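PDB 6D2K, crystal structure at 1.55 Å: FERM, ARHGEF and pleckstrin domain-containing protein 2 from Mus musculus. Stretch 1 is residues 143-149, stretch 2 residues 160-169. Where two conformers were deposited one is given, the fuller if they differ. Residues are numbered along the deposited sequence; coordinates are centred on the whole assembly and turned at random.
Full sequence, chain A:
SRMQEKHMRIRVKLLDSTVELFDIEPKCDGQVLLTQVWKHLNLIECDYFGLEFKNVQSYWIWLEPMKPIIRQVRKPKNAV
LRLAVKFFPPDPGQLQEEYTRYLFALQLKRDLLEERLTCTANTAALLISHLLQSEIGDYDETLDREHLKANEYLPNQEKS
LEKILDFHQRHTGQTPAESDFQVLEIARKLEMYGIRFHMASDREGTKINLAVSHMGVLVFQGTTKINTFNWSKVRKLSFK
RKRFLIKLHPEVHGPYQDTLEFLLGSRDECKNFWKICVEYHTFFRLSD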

# COMPACT_ATOMS: atom_id res chain seq x y z
N LEU A 143 -25.02 14.87 11.47
CA LEU A 143 -23.56 14.97 11.48
C LEU A 143 -22.95 14.00 10.48
O LEU A 143 -22.04 14.36 9.73
CB LEU A 143 -23.03 14.68 12.88
CG LEU A 143 -21.52 14.78 13.10
CD1 LEU A 143 -21.10 16.23 13.16
CD2 LEU A 143 -21.11 14.06 14.39
N ASP A 144 -23.46 12.77 10.47
CA ASP A 144 -22.97 11.74 9.54
C ASP A 144 -23.22 12.13 8.09
O ASP A 144 -22.33 12.04 7.26
CB ASP A 144 -23.63 10.38 9.82
CG ASP A 144 -22.98 9.62 10.97
OD1 ASP A 144 -22.57 10.25 11.97
OD2 ASP A 144 -22.92 8.38 10.90
N ARG A 145 -24.45 12.54 7.78
CA ARG A 145 -24.80 12.89 6.41
C ARG A 145 -24.01 14.09 5.89
O ARG A 145 -23.56 14.09 4.75
CB ARG A 145 -26.31 13.13 6.27
CG ARG A 145 -27.14 11.88 6.53
CD ARG A 145 -28.59 12.05 6.10
NE ARG A 145 -29.33 10.80 6.24
CZ ARG A 145 -29.44 9.89 5.29
NH1 ARG A 145 -28.87 10.08 4.11
NH2 ARG A 145 -30.14 8.78 5.51
N GLU A 146 -23.84 15.11 6.72
CA GLU A 146 -23.04 16.25 6.29
C GLU A 146 -21.58 15.85 6.08
O GLU A 146 -20.94 16.27 5.12
CB GLU A 146 -23.17 17.43 7.26
CG GLU A 146 -24.53 18.10 7.21
CD GLU A 146 -24.63 19.35 8.10
OE1 GLU A 146 -23.61 19.76 8.69
OE2 GLU A 146 -25.73 19.92 8.20
N HIS A 147 -21.06 15.00 6.97
CA HIS A 147 -19.67 14.59 6.84
C HIS A 147 -19.46 13.77 5.56
O HIS A 147 -18.49 13.96 4.85
CB HIS A 147 -19.23 13.77 8.05
CG HIS A 147 -17.83 13.28 7.96
ND1 HIS A 147 -16.75 14.03 8.36
CD2 HIS A 147 -17.32 12.10 7.52
CE1 HIS A 147 -15.63 13.34 8.18
NE2 HIS A 147 -15.96 12.16 7.67
N LEU A 148 -20.40 12.88 5.28
CA LEU A 148 -20.32 12.01 4.10
C LEU A 148 -20.56 12.77 2.81
O LEU A 148 -20.20 12.29 1.73
CB LEU A 148 -21.30 10.85 4.24
CG LEU A 148 -20.81 9.81 5.25
CD1 LEU A 148 -21.91 8.86 5.65
CD2 LEU A 148 -19.61 9.05 4.67
N LYS A 149 -21.15 13.95 2.89
CA LYS A 149 -21.27 14.79 1.70
C LYS A 149 -19.95 15.46 1.34
O LYS A 149 -19.65 15.66 0.16
CB LYS A 149 -22.35 15.85 1.88
CG LYS A 149 -23.76 15.30 1.89
CD LYS A 149 -24.78 16.43 1.98
CE LYS A 149 -26.19 15.89 1.99
NZ LYS A 149 -27.18 16.96 2.29
N SER A 160 -24.56 3.11 -0.27
CA SER A 160 -24.42 2.38 0.99
C SER A 160 -24.69 3.25 2.20
O SER A 160 -24.43 2.84 3.33
CB SER A 160 -23.01 1.82 1.10
OG SER A 160 -22.72 0.92 0.05
N LEU A 161 -25.21 4.46 1.98
CA LEU A 161 -25.43 5.38 3.09
C LEU A 161 -26.24 4.76 4.23
O LEU A 161 -25.84 4.85 5.39
CB LEU A 161 -26.09 6.68 2.61
CG LEU A 161 -25.38 7.94 3.10
CD1 LEU A 161 -25.40 8.00 4.62
CD2 LEU A 161 -23.95 7.95 2.59
N GLU A 162 -27.36 4.13 3.91
CA GLU A 162 -28.20 3.54 4.96
C GLU A 162 -27.45 2.49 5.78
O GLU A 162 -27.53 2.48 7.00
CB GLU A 162 -29.48 2.95 4.37
CG GLU A 162 -30.33 3.97 3.62
CD GLU A 162 -30.76 5.14 4.48
OE1 GLU A 162 -30.98 6.24 3.92
OE2 GLU A 162 -30.89 4.97 5.71
N LYS A 163 -26.72 1.61 5.11
CA LYS A 163 -25.96 0.59 5.83
C LYS A 163 -24.89 1.23 6.72
O LYS A 163 -24.67 0.80 7.85
CB LYS A 163 -25.28 -0.38 4.87
CG LYS A 163 -26.23 -1.29 4.10
CD LYS A 163 -25.46 -2.13 3.09
CE LYS A 163 -26.39 -2.92 2.19
NZ LYS A 163 -27.15 -3.96 2.96
N ILE A 164 -24.23 2.26 6.20
CA ILE A 164 -23.16 2.93 6.94
C ILE A 164 -23.69 3.53 8.25
O ILE A 164 -23.10 3.35 9.31
CB ILE A 164 -22.49 4.04 6.10
CG1 ILE A 164 -21.72 3.42 4.93
CG2 ILE A 164 -21.57 4.86 6.99
CD1 ILE A 164 -21.31 4.43 3.86
N LEU A 165 -24.81 4.25 8.15
CA LEU A 165 -25.47 4.88 9.28
C LEU A 165 -25.94 3.84 10.30
O LEU A 165 -25.77 4.01 11.51
CB LEU A 165 -26.69 5.67 8.80
CG LEU A 165 -26.57 7.16 8.47
CD1 LEU A 165 -25.13 7.60 8.23
CD2 LEU A 165 -27.46 7.51 7.28
N ASP A 166 -26.54 2.78 9.79
CA ASP A 166 -27.01 1.67 10.61
C ASP A 166 -25.90 1.05 11.45
O ASP A 166 -26.06 0.84 12.66
CB ASP A 166 -27.66 0.62 9.68
CG ASP A 166 -28.11 -0.63 10.42
OD1 ASP A 166 -28.80 -1.46 9.79
OD2 ASP A 166 -27.78 -0.80 11.61
N PHE A 167 -24.76 0.76 10.84
CA PHE A 167 -23.63 0.20 11.57
C PHE A 167 -23.04 1.21 12.55
O PHE A 167 -22.65 0.85 13.66
CB PHE A 167 -22.53 -0.29 10.60
CG PHE A 167 -22.83 -1.58 9.90
CD1 PHE A 167 -23.11 -2.73 10.62
CD2 PHE A 167 -22.77 -1.66 8.52
CE1 PHE A 167 -23.38 -3.93 9.97
CE2 PHE A 167 -23.03 -2.85 7.86
CZ PHE A 167 -23.33 -3.99 8.59
N HIS A 168 -22.92 2.47 12.13
CA HIS A 168 -22.32 3.49 12.99
C HIS A 168 -23.08 3.62 14.31
O HIS A 168 -22.47 3.83 15.35
CB HIS A 168 -22.26 4.83 12.27
CG HIS A 168 -21.46 5.87 12.99
ND1 HIS A 168 -21.55 7.21 12.69
CD2 HIS A 168 -20.56 5.76 13.99
CE1 HIS A 168 -20.73 7.89 13.47
NE2 HIS A 168 -20.12 7.03 14.28
N GLN A 169 -24.40 3.48 14.26
CA GLN A 169 -25.22 3.58 15.47
C GLN A 169 -24.81 2.54 16.51
O GLN A 169 -25.07 2.72 17.71
CB GLN A 169 -26.70 3.42 15.13
CG GLN A 169 -27.27 4.54 14.33
CD GLN A 169 -28.67 4.25 13.84
OE1 GLN A 169 -29.58 4.02 14.64
NE2 GLN A 169 -28.86 4.28 12.53
O HOH W 1 -29.84 7.96 1.97

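Two polar contacts and a small apolar cluster join the helical segment 143-149 to the helix that begins at Leu161; the two axes approach to 11.1 Å, with their N-to-C directions 131° apart. The shorter polar contact is a hydrogen bond from His168 ND1 to Asp144 OD2, 2.5 Å long and nearly linear at 172°. The carboxylate oxygen lies at the edge of the imidazole, near the ring plane, where the N-H of ND1 points. Both residues are buried, and His168 NE2 is hydrogen-bonded elsewhere in the structure, so both ring nitrogens are engaged.

The second polar contact is a salt bridge. Arg145 NH2 donates to Glu162 OE1 at 3.1 Å, with the acceptor near the guanidinium plane. Although the CA-to-CB bond of Glu162 points away from the first helix, its side chain turns back to reach the arginine. A water reinforces the pair, accepting from Arg145 NH1 at 3.2 Å and donating to Glu162 OE1 at 2.8 Å.

Apolar packing centres on Leu148, whose CD1 lies 3.7 Å from Leu161 CD1, 4.2 Å from Ile164 CG2 and 4.3 Å from Leu165 CD1. Leu165 also packs against the aliphatic part of Asp144 (CD1 to Asp144 CB, 3.5 Å). Leu165 CD2 and Leu161 CD1 lie over one face of the Arg145 guanidinium, while Glu162 OE1 meets it at the edge.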